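Local coordinates for protein flavodoxin (Methanosarcina acetivorans C2A, PDB 5WID) that binds flavin mononucleotide and, as flavodoxins generally do, probably serves as a small carrier of electrons between redox partners, at residues N23-S27 and K28-V32; K131-G134 and I135-E139; Q33-F37 and Y38-L42; H120-D124 and K125-E129. All coordinates share one frame; numbering follows the deposited sequence.

Contact 1: N23-S27 and K28-V32; sequences NGIES and KNVDV
I25 and V32 meet where helix 13-27 gives way, through a short turn, to strand 31-36. The apolar contacts centre on I25, which has CG2 set opposite the backbone N and CG1 beside it (chi1 -64°), which turns both branches to the valines. Its CG2 lies 3.7 Å from V32 CB and equally close to V30 CG1, while CD1 reaches V32 CG2 at 3.8 Å. Branched aliphatic residues suit this place because V30 and V32 fill the angle between helix and strand, and I25 also packs on A3 and V5 of the neighbouring strand 2-8. E26 adds its methylene part: CG touches V32 CG1 at 3.4 Å, the two side chains crossing at about a right angle.

The polar contacts are made chiefly by the backbone. K28 N donates to I25 O at 3.1 Å and N29 N to E26 O at 2.9 Å; both are bonds from three residues on, as the chain tightens in leaving the helix. N29 has positive phi and psi (61° and 39°), a conformation asparagine tolerates better than most residues. S27 OG turns back to donate to G24 O at 2.7 Å.

The chemistry thus divides by side: aliphatic carbon packs helix end against strand start in this beta-alpha-beta unit, while backbone N-H groups and a serine hydroxyl satisfy carbonyls at the helix end.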
loop_
_atom_site.group_PDB
_atom_site.type_symbol
_atom_site.label_atom_id
_atom_site.label_comp_id
_atom_site.label_asym_id
_atom_site.label_seq_id
_atom_site.Cartn_x
_atom_site.Cartn_y
_atom_site.Cartn_z
ATOM N N ASN A 23 4.611 -6.218 -8.818
ATOM C CA ASN A 23 4.962 -6.610 -10.179
ATOM C C ASN A 23 5.010 -5.395 -11.097
ATOM O O ASN A 23 5.895 -5.288 -11.958
ATOM C CB ASN A 23 3.954 -7.646 -10.681
ATOM C CG ASN A 23 4.205 -8.081 -12.112
ATOM O OD1 ASN A 23 3.620 -7.542 -13.050
ATOM N ND2 ASN A 23 5.056 -9.084 -12.282
ATOM N N GLY A 24 4.056 -4.475 -10.937
ATOM C CA GLY A 24 4.072 -3.270 -11.751
ATOM C C GLY A 24 5.275 -2.391 -11.453
ATOM O O GLY A 24 5.882 -1.825 -12.367
ATOM N N ILE A 25 5.641 -2.265 -10.173
ATOM C CA ILE A 25 6.827 -1.484 -9.820
ATOM C C ILE A 25 8.074 -2.128 -10.417
ATOM O O ILE A 25 8.918 -1.449 -11.021
ATOM C CB ILE A 25 6.948 -1.331 -8.291
ATOM C CG1 ILE A 25 5.776 -0.531 -7.721
ATOM C CG2 ILE A 25 8.272 -0.645 -7.900
ATOM C CD1 ILE A 25 5.665 -0.626 -6.210
ATOM N N GLU A 26 8.201 -3.454 -10.271
ATOM C CA GLU A 26 9.334 -4.176 -10.870
ATOM C C GLU A 26 9.432 -3.924 -12.367
ATOM O O GLU A 26 10.537 -3.808 -12.916
ATOM C CB GLU A 26 9.197 -5.686 -10.645
ATOM C CG GLU A 26 9.545 -6.186 -9.270
ATOM C CD GLU A 26 9.123 -7.636 -9.048
ATOM O OE1 GLU A 26 8.567 -8.261 -9.982
ATOM O OE2 GLU A 26 9.338 -8.146 -7.930
ATOM N N SER A 27 8.286 -3.893 -13.053
ATOM C CA SER A 27 8.277 -3.789 -14.507
ATOM C C SER A 27 8.916 -2.500 -15.004
ATOM O O SER A 27 9.281 -2.416 -16.184
ATOM C CB SER A 27 6.845 -3.910 -15.042
ATOM O OG SER A 27 6.114 -2.700 -14.897
ATOM N N LYS A 28 9.065 -1.498 -14.136
ATOM C CA LYS A 28 9.697 -0.237 -14.498
ATOM C C LYS A 28 11.095 -0.107 -13.906
ATOM O O LYS A 28 11.630 1.003 -13.829
ATOM C CB LYS A 28 8.816 0.937 -14.067
ATOM C CG LYS A 28 7.421 0.928 -14.676
ATOM C CD LYS A 28 7.452 0.566 -16.146
ATOM C CE LYS A 28 7.573 1.796 -17.005
ATOM N NZ LYS A 28 7.278 1.503 -18.434
ATOM N N ASN A 29 11.675 -1.220 -13.455
ATOM C CA ASN A 29 13.050 -1.268 -12.950
ATOM C C ASN A 29 13.260 -0.375 -11.728
ATOM O O ASN A 29 14.304 0.260 -11.566
ATOM C CB ASN A 29 14.045 -0.924 -14.056
ATOM C CG ASN A 29 14.365 -2.117 -14.915
ATOM O OD1 ASN A 29 13.788 -2.295 -15.987
ATOM N ND2 ASN A 29 15.269 -2.964 -14.434
ATOM N N VAL A 30 12.270 -0.340 -10.846
ATOM C CA VAL A 30 12.418 0.227 -9.515
ATOM C C VAL A 30 12.450 -0.936 -8.536
ATOM O O VAL A 30 11.638 -1.860 -8.647
ATOM C CB VAL A 30 11.279 1.214 -9.196
ATOM C CG1 VAL A 30 11.265 1.579 -7.726
ATOM C CG2 VAL A 30 11.418 2.462 -10.067
ATOM N N ASP A 31 13.421 -0.920 -7.621
ATOM C CA ASP A 31 13.517 -1.970 -6.615
ATOM C C ASP A 31 12.285 -1.946 -5.723
ATOM O O ASP A 31 11.772 -0.878 -5.375
ATOM C CB ASP A 31 14.773 -1.784 -5.763
ATOM C CG ASP A 31 16.046 -2.035 -6.541
ATOM O OD1 ASP A 31 16.013 -2.844 -7.492
ATOM O OD2 ASP A 31 17.080 -1.426 -6.196
ATOM N N VAL A 32 11.795 -3.128 -5.357
ATOM C CA VAL A 32 10.578 -3.201 -4.556
ATOM C C VAL A 32 10.629 -4.440 -3.679
ATOM O O VAL A 32 11.215 -5.465 -4.041
ATOM C CB VAL A 32 9.313 -3.195 -5.450
ATOM C CG1 VAL A 32 9.290 -4.408 -6.350
ATOM C CG2 VAL A 32 8.042 -3.131 -4.605
#

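Contact 2: K131-G134 and I135-E139; sequences KRLG and IDIAE
R132 and D136 are joined both by backbone and by side chains: R132 O accepts from D136 N in one of four successive i to i+4 bonds, from I135 N to K131 O through A138 N to G134 O, that mark regular alpha-helix. The side chains add a salt bridge, with R132 NH1 2.8 Å from D136 OD1. The arginine chain bends at chi2 (32°) and chi3 (72°), which swings the guanidinium forward along the helix to the aspartate one turn on. OD1 lies in the guanidinium plane, and NH1 comes to it on the syn side, somewhat out of the carboxylate plane; the two planes are turned 49° apart. I135 CG2 lies over one guanidinium face, 3.3 Å from R132 NH1.

Another side is apolar. L133 CG approaches I137 CD1 at 4.1 Å, and both residues pack on I21 of helix 13-27; L133 also meets L116 of strand 110-119, and I137 meets A52 of strand 50-58. G134 has no side chain, which suits the close approach of helix 13-27: G24 CA lies 4.3 Å from G134 CA. This is an amphipathic helix lying against the mainly parallel sheet of the flavodoxin-like alpha/beta fold.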
loop_
_atom_site.group_PDB
_atom_site.type_symbol
_atom_site.label_atom_id
_atom_site.label_comp_id
_atom_site.label_asym_id
_atom_site.label_seq_id
_atom_site.Cartn_x
_atom_site.Cartn_y
_atom_site.Cartn_z
ATOM N N LYS A 131 -1.438 -3.759 -11.038
ATOM C CA LYS A 131 -0.173 -3.572 -11.748
ATOM C C LYS A 131 -0.004 -2.133 -12.229
ATOM O O LYS A 131 1.098 -1.571 -12.152
ATOM C CB LYS A 131 -0.086 -4.547 -12.924
ATOM C CG LYS A 131 1.277 -4.525 -13.611
ATOM C CD LYS A 131 1.383 -5.571 -14.715
ATOM C CE LYS A 131 2.735 -5.471 -15.417
ATOM N NZ LYS A 131 2.843 -6.482 -16.504
ATOM N N ARG A 132 -1.078 -1.529 -12.744
ATOM C CA ARG A 132 -1.027 -0.140 -13.201
ATOM C C ARG A 132 -0.710 0.812 -12.049
ATOM O O ARG A 132 0.072 1.750 -12.217
ATOM C CB ARG A 132 -2.359 0.221 -13.872
ATOM C CG ARG A 132 -2.595 1.684 -14.296
ATOM C CD ARG A 132 -1.350 2.439 -14.713
ATOM N NE ARG A 132 -0.838 1.995 -15.985
ATOM C CZ ARG A 132 0.181 2.570 -16.610
ATOM N NH1 ARG A 132 0.840 3.578 -16.058
ATOM N NH2 ARG A 132 0.566 2.099 -17.773
ATOM N N LEU A 133 -1.305 0.598 -10.872
ATOM C CA LEU A 133 -0.927 1.422 -9.724
ATOM C C LEU A 133 0.567 1.296 -9.435
ATOM O O LEU A 133 1.237 2.296 -9.152
ATOM C CB LEU A 133 -1.764 1.049 -8.488
ATOM C CG LEU A 133 -1.354 1.767 -7.194
ATOM C CD1 LEU A 133 -1.478 3.295 -7.318
ATOM C CD2 LEU A 133 -2.200 1.259 -6.024
ATOM N N GLY A 134 1.118 0.083 -9.552
ATOM C CA GLY A 134 2.543 -0.100 -9.318
ATOM C C GLY A 134 3.400 0.587 -10.367
ATOM O O GLY A 134 4.408 1.219 -10.037
ATOM N N ILE A 135 3.003 0.494 -11.642
ATOM C CA ILE A 135 3.705 1.242 -12.689
ATOM C C ILE A 135 3.704 2.725 -12.354
ATOM O O ILE A 135 4.741 3.399 -12.438
ATOM C CB ILE A 135 3.067 0.985 -14.070
ATOM C CG1 ILE A 135 3.320 -0.458 -14.525
ATOM C CG2 ILE A 135 3.609 1.984 -15.107
ATOM C CD1 ILE A 135 2.433 -0.895 -15.706
ATOM N N ASP A 136 2.537 3.254 -11.958
ATOM C CA ASP A 136 2.445 4.674 -11.627
ATOM C C ASP A 136 3.354 5.029 -10.456
ATOM O O ASP A 136 3.986 6.092 -10.455
ATOM C CB ASP A 136 0.999 5.069 -11.299
ATOM C CG ASP A 136 0.064 5.016 -12.504
ATOM O OD1 ASP A 136 0.538 4.951 -13.665
ATOM O OD2 ASP A 136 -1.168 5.048 -12.274
ATOM N N ILE A 137 3.410 4.169 -9.436
ATOM C CA ILE A 137 4.301 4.418 -8.301
ATOM C C ILE A 137 5.750 4.485 -8.771
ATOM O O ILE A 137 6.507 5.387 -8.391
ATOM C CB ILE A 137 4.120 3.341 -7.218
ATOM C CG1 ILE A 137 2.748 3.457 -6.544
ATOM C CG2 ILE A 137 5.222 3.471 -6.160
ATOM C CD1 ILE A 137 2.425 2.234 -5.655
ATOM N N ALA A 138 6.159 3.523 -9.598
ATOM C CA ALA A 138 7.530 3.520 -10.096
ATOM C C ALA A 138 7.837 4.790 -10.884
ATOM O O ALA A 138 8.914 5.380 -10.733
ATOM C CB ALA A 138 7.767 2.277 -10.956
ATOM N N GLU A 139 6.900 5.237 -11.721
ATOM C CA GLU A 139 7.150 6.438 -12.516
ATOM C C GLU A 139 7.259 7.670 -11.631
ATOM O O GLU A 139 8.075 8.564 -11.895
ATOM C CB GLU A 139 6.045 6.609 -13.556
ATOM C CG GLU A 139 6.140 5.604 -14.703
ATOM C CD GLU A 139 7.487 5.667 -15.410
ATOM O OE1 GLU A 139 8.018 6.785 -15.596
ATOM O OE2 GLU A 139 8.026 4.602 -15.767
#

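Contact 3: Q33-F37 and Y38-L42; sequences QVISF and YDVKL
S36 O is gripped by two backbone groups: D39 N donates to it at 3.0 Å, from well above the carbonyl plane, and V40 N adds a weak bond at 3.3 Å. They close the turn that ends strand 31-36 and leads toward helix 42-47 in this flavodoxin fold. The serine suits the strand end because its hydroxyl, anti to the backbone N (chi1 160°), can accept a weak bond from Y38 N. A water joins S36 N to D39 OD2, adding a solvent link from the aspartate side chain.

A second part of the contact is aliphatic. I35 and V40 cross at about a right angle with their CG2 methyls 4.0 Å apart, and I35 CD1 extends to V40 CA. Branched residues suit the side that faces the sheet, where V40 also packs on I4 of strand 2-8 and F69 of helix 64-76.

F37 has CG between its own N and carbonyl carbon (chi1 80°), which brings one ring face against Y38 N and sets the ring against P65 and M66 of helix 64-76. Y38 CB makes a CH-pi contact over the ring's centre, 4.2 Å from the centroid and 9° off the normal. A second water donates to both F37 O and V40 O, at 3.0 and 2.9 Å.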
loop_
_atom_site.group_PDB
_atom_site.type_symbol
_atom_site.label_atom_id
_atom_site.label_comp_id
_atom_site.label_asym_id
_atom_site.label_seq_id
_atom_site.Cartn_x
_atom_site.Cartn_y
_atom_site.Cartn_z
ATOM N N GLN A 33 10.029 -4.339 -2.505
ATOM C CA GLN A 33 9.724 -5.532 -1.737
ATOM C C GLN A 33 8.263 -5.481 -1.333
ATOM O O GLN A 33 7.741 -4.424 -0.966
ATOM C CB GLN A 33 10.677 -5.707 -0.533
ATOM C CG GLN A 33 10.249 -5.210 0.817
ATOM C CD GLN A 33 11.420 -5.230 1.800
ATOM O OE1 GLN A 33 12.134 -4.236 1.955
ATOM N NE2 GLN A 33 11.634 -6.373 2.447
ATOM N N VAL A 34 7.594 -6.616 -1.491
ATOM C CA VAL A 34 6.196 -6.784 -1.124
ATOM C C VAL A 34 6.203 -7.616 0.143
ATOM O O VAL A 34 6.742 -8.732 0.149
ATOM C CB VAL A 34 5.399 -7.472 -2.245
ATOM C CG1 VAL A 34 3.953 -7.710 -1.805
ATOM C CG2 VAL A 34 5.470 -6.627 -3.520
ATOM N N ILE A 35 5.661 -7.071 1.223
ATOM C CA ILE A 35 5.905 -7.669 2.531
ATOM C C ILE A 35 4.709 -7.433 3.441
ATOM O O ILE A 35 4.107 -6.355 3.457
ATOM C CB ILE A 35 7.220 -7.123 3.134
ATOM C CG1 ILE A 35 7.583 -7.854 4.423
ATOM C CG2 ILE A 35 7.159 -5.614 3.316
ATOM C CD1 ILE A 35 9.038 -7.644 4.818
ATOM N N SER A 36 4.366 -8.465 4.202
ATOM C CA SER A 36 3.332 -8.330 5.210
ATOM C C SER A 36 3.763 -7.341 6.295
ATOM O O SER A 36 4.942 -7.265 6.668
ATOM C CB SER A 36 3.035 -9.715 5.791
ATOM O OG SER A 36 2.407 -9.633 7.044
ATOM N N PHE A 37 2.800 -6.558 6.797
ATOM C CA PHE A 37 3.095 -5.582 7.848
ATOM C C PHE A 37 3.806 -6.217 9.036
ATOM O O PHE A 37 4.600 -5.558 9.717
ATOM C CB PHE A 37 1.800 -4.922 8.348
ATOM C CG PHE A 37 1.045 -5.785 9.329
ATOM C CD1 PHE A 37 0.304 -6.866 8.879
ATOM C CD2 PHE A 37 1.156 -5.576 10.698
ATOM C CE1 PHE A 37 -0.342 -7.717 9.781
ATOM C CE2 PHE A 37 0.511 -6.414 11.599
ATOM C CZ PHE A 37 -0.247 -7.482 11.134
ATOM N N TYR A 38 3.496 -7.481 9.331
ATOM C CA TYR A 38 4.077 -8.146 10.488
ATOM C C TYR A 38 5.583 -8.316 10.345
ATOM O O TYR A 38 6.305 -8.298 11.349
ATOM C CB TYR A 38 3.395 -9.505 10.670
ATOM C CG TYR A 38 3.918 -10.272 11.841
ATOM C CD1 TYR A 38 3.682 -9.837 13.142
ATOM C CD2 TYR A 38 4.667 -11.426 11.654
ATOM C CE1 TYR A 38 4.177 -10.540 14.228
ATOM C CE2 TYR A 38 5.169 -12.124 12.731
ATOM C CZ TYR A 38 4.922 -11.680 14.010
ATOM O OH TYR A 38 5.425 -12.399 15.071
ATOM N N ASP A 39 6.071 -8.494 9.116
ATOM C CA ASP A 39 7.481 -8.805 8.893
ATOM C C ASP A 39 8.334 -7.592 8.553
ATOM O O ASP A 39 9.564 -7.707 8.538
ATOM C CB ASP A 39 7.637 -9.832 7.764
ATOM C CG ASP A 39 7.022 -11.178 8.110
ATOM O OD1 ASP A 39 7.188 -11.626 9.262
ATOM O OD2 ASP A 39 6.376 -11.763 7.228
ATOM N N VAL A 40 7.735 -6.453 8.278
ATOM C CA VAL A 40 8.526 -5.330 7.784
ATOM C C VAL A 40 9.309 -4.706 8.937
ATOM O O VAL A 40 8.864 -4.679 10.093
ATOM C CB VAL A 40 7.610 -4.317 7.059
ATOM C CG1 VAL A 40 6.701 -3.644 8.026
ATOM C CG2 VAL A 40 8.444 -3.305 6.278
ATOM N N LYS A 41 10.514 -4.239 8.625
ATOM C CA LYS A 41 11.380 -3.577 9.587
ATOM C C LYS A 41 11.259 -2.068 9.445
ATOM O O LYS A 41 11.064 -1.551 8.346
ATOM C CB LYS A 41 12.841 -3.962 9.382
ATOM C CG LYS A 41 13.144 -5.435 9.505
ATOM C CD LYS A 41 14.601 -5.647 9.140
ATOM C CE LYS A 41 14.939 -7.105 9.064
ATOM N NZ LYS A 41 14.747 -7.628 7.680
ATOM N N LEU A 42 11.424 -1.366 10.567
ATOM C CA LEU A 42 11.416 0.094 10.536
ATOM C C LEU A 42 12.408 0.633 9.511
ATOM O O LEU A 42 12.080 1.535 8.730
ATOM C CB LEU A 42 11.728 0.642 11.931
ATOM C CG LEU A 42 11.754 2.164 12.049
ATOM C CD1 LEU A 42 10.400 2.734 11.676
ATOM C CD2 LEU A 42 12.174 2.602 13.456
HETATM O O HOH W 1 5.646 -11.001 4.248
HETATM O O HOH W 2 6.385 -4.106 11.575
#

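Contact 4: H120-D124 and K125-E129; sequences HKPTD and KDLQE
D126 reaches back to T123 at the start of helix 124-143. Followed outward, its CB lies over the turn, 3.4 Å from T123 O and 3.9 Å from P122 CB. With CG beside the backbone N (chi1 -68°), the carboxylate is directed toward the residue three before it, and CG comes to 3.2 Å from T123 OG1. At the tip, OD2 accepts from T123 N at 2.9 Å along a nearly straight line (164°); the donor uses the anti side of the carboxylate and stands 32° out of its plane. OD1 stays farther off, 3.7 Å from T123 OG1. The reciprocal bond runs from D126 N to T123 OG1 at 3.0 Å. Threonine suits the N-cap because its hydroxyl can receive an amide of the first turn, and aspartate three residues on suits the return bond: together they form a capping box.

T123 O then accepts L127 N and D124 O accepts Q128 N, as regular helix sets in. A water connects D124 O with Q128 NE2. On the inner side P122 CB packs against L127 CD2 at 3.7 Å, and these two residues continue onto M17 and A20 of helix 13-27. H120 touches the flavin mononucleotide.

The box gives acceptors to amides of the cap and first turn, which have no earlier helical carbonyl to bond. The aspartate's negative charge would probably suit the helix dipole, and the box probably helps to set how the chain turns from the loop beside the flavin into the helix.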
loop_
_atom_site.group_PDB
_atom_site.type_symbol
_atom_site.label_atom_id
_atom_site.label_comp_id
_atom_site.label_asym_id
_atom_site.label_seq_id
_atom_site.Cartn_x
_atom_site.Cartn_y
_atom_site.Cartn_z
ATOM N N HIS A 120 -13.978 -8.235 -3.127
ATOM C CA HIS A 120 -13.829 -9.702 -3.013
ATOM C C HIS A 120 -12.501 -10.135 -3.647
ATOM O O HIS A 120 -11.477 -9.449 -3.504
ATOM C CB HIS A 120 -15.049 -10.383 -3.605
ATOM C CG HIS A 120 -16.349 -9.855 -3.093
ATOM N ND1 HIS A 120 -16.661 -9.827 -1.751
ATOM C CD2 HIS A 120 -17.417 -9.335 -3.742
ATOM C CE1 HIS A 120 -17.871 -9.318 -1.596
ATOM N NE2 HIS A 120 -18.349 -9.006 -2.787
ATOM N N LYS A 121 -12.480 -11.279 -4.334
ATOM C CA LYS A 121 -11.226 -11.784 -4.872
ATOM C C LYS A 121 -10.892 -11.067 -6.173
ATOM O O LYS A 121 -11.729 -11.027 -7.086
ATOM C CB LYS A 121 -11.317 -13.282 -5.130
ATOM C CG LYS A 121 -10.059 -13.878 -5.712
ATOM C CD LYS A 121 -10.279 -15.363 -6.003
ATOM C CE LYS A 121 -9.074 -15.976 -6.705
ATOM N NZ LYS A 121 -7.932 -16.133 -5.772
ATOM N N PRO A 122 -9.696 -10.497 -6.292
ATOM C CA PRO A 122 -9.317 -9.818 -7.538
ATOM C C PRO A 122 -9.350 -10.772 -8.722
ATOM O O PRO A 122 -8.757 -11.852 -8.683
ATOM C CB PRO A 122 -7.891 -9.326 -7.254
ATOM C CG PRO A 122 -7.841 -9.166 -5.756
ATOM C CD PRO A 122 -8.703 -10.294 -5.221
ATOM N N THR A 123 -10.073 -10.371 -9.771
ATOM C CA THR A 123 -9.997 -11.046 -11.058
ATOM C C THR A 123 -8.675 -10.716 -11.749
ATOM O O THR A 123 -7.912 -9.852 -11.312
ATOM C CB THR A 123 -11.136 -10.605 -11.971
ATOM O OG1 THR A 123 -10.947 -9.222 -12.304
ATOM C CG2 THR A 123 -12.498 -10.781 -11.277
ATOM N N ASP A 124 -8.431 -11.373 -12.884
ATOM C CA ASP A 124 -7.245 -11.008 -13.657
ATOM C C ASP A 124 -7.267 -9.532 -14.056
ATOM O O ASP A 124 -6.240 -8.852 -13.976
ATOM C CB ASP A 124 -7.106 -11.906 -14.885
ATOM C CG ASP A 124 -6.676 -13.316 -14.516
ATOM O OD1 ASP A 124 -6.866 -14.235 -15.327
ATOM O OD2 ASP A 124 -6.159 -13.498 -13.397
ATOM N N LYS A 125 -8.428 -9.011 -14.466
ATOM C CA LYS A 125 -8.478 -7.601 -14.849
ATOM C C LYS A 125 -8.288 -6.697 -13.634
ATOM O O LYS A 125 -7.642 -5.648 -13.738
ATOM C CB LYS A 125 -9.790 -7.269 -15.573
ATOM C CG LYS A 125 -9.796 -5.874 -16.255
ATOM C CD LYS A 125 -10.959 -5.716 -17.239
ATOM C CE LYS A 125 -12.297 -5.480 -16.526
ATOM N NZ LYS A 125 -12.366 -4.149 -15.828
ATOM N N ASP A 126 -8.826 -7.093 -12.470
ATOM C CA ASP A 126 -8.543 -6.359 -11.232
ATOM C C ASP A 126 -7.050 -6.310 -10.943
ATOM O O ASP A 126 -6.528 -5.281 -10.496
ATOM C CB ASP A 126 -9.245 -7.008 -10.034
ATOM C CG ASP A 126 -10.755 -6.892 -10.077
ATOM O OD1 ASP A 126 -11.287 -5.921 -10.662
ATOM O OD2 ASP A 126 -11.404 -7.786 -9.487
ATOM N N LEU A 127 -6.350 -7.428 -11.146
ATOM C CA LEU A 127 -4.921 -7.442 -10.875
ATOM C C LEU A 127 -4.163 -6.564 -11.867
ATOM O O LEU A 127 -3.096 -6.045 -11.533
ATOM C CB LEU A 127 -4.398 -8.879 -10.894
ATOM C CG LEU A 127 -4.939 -9.724 -9.730
ATOM C CD1 LEU A 127 -4.645 -11.213 -9.933
ATOM C CD2 LEU A 127 -4.387 -9.232 -8.392
ATOM N N GLN A 128 -4.691 -6.386 -13.079
ATOM C CA GLN A 128 -4.090 -5.429 -14.006
ATOM C C GLN A 128 -4.239 -4.002 -13.486
ATOM O O GLN A 128 -3.329 -3.179 -13.648
ATOM C CB GLN A 128 -4.717 -5.572 -15.397
ATOM C CG GLN A 128 -4.284 -6.825 -16.156
ATOM C CD GLN A 128 -2.770 -6.917 -16.324
ATOM O OE1 GLN A 128 -2.123 -5.972 -16.783
ATOM N NE2 GLN A 128 -2.200 -8.060 -15.953
ATOM N N GLU A 129 -5.374 -3.684 -12.850
ATOM C CA GLU A 129 -5.489 -2.383 -12.184
ATOM C C GLU A 129 -4.394 -2.210 -11.147
ATOM O O GLU A 129 -3.805 -1.129 -11.026
ATOM C CB GLU A 129 -6.846 -2.224 -11.488
ATOM C CG GLU A 129 -8.039 -2.473 -12.351
ATOM C CD GLU A 129 -8.428 -1.264 -13.165
ATOM O OE1 GLU A 129 -7.774 -0.199 -13.023
ATOM O OE2 GLU A 129 -9.393 -1.388 -13.944
HETATM O O HOH W 3 -3.715 -10.042 -14.473
#

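Contacts 1 and 2 are partly buried and lie side by side, centres about 8 Å apart, with K28 of the first packing on A138 of the second; contacts 3 and 4 are surface turns about 23 Å apart between centres. Contacts 1 and 3 share strand 31-36, one at its entry and the other at its exit, while contacts 4 and 2 share helix 124-143, at its start and along its body. The chemistry follows place: aliphatic packing dominates contact 1, contact 2 pairs apolar packing with an outer salt bridge, contact 3 combines turn bonds and waters with an aromatic face and a small aliphatic patch, and contact 4 relies on reciprocal capping near the flavin.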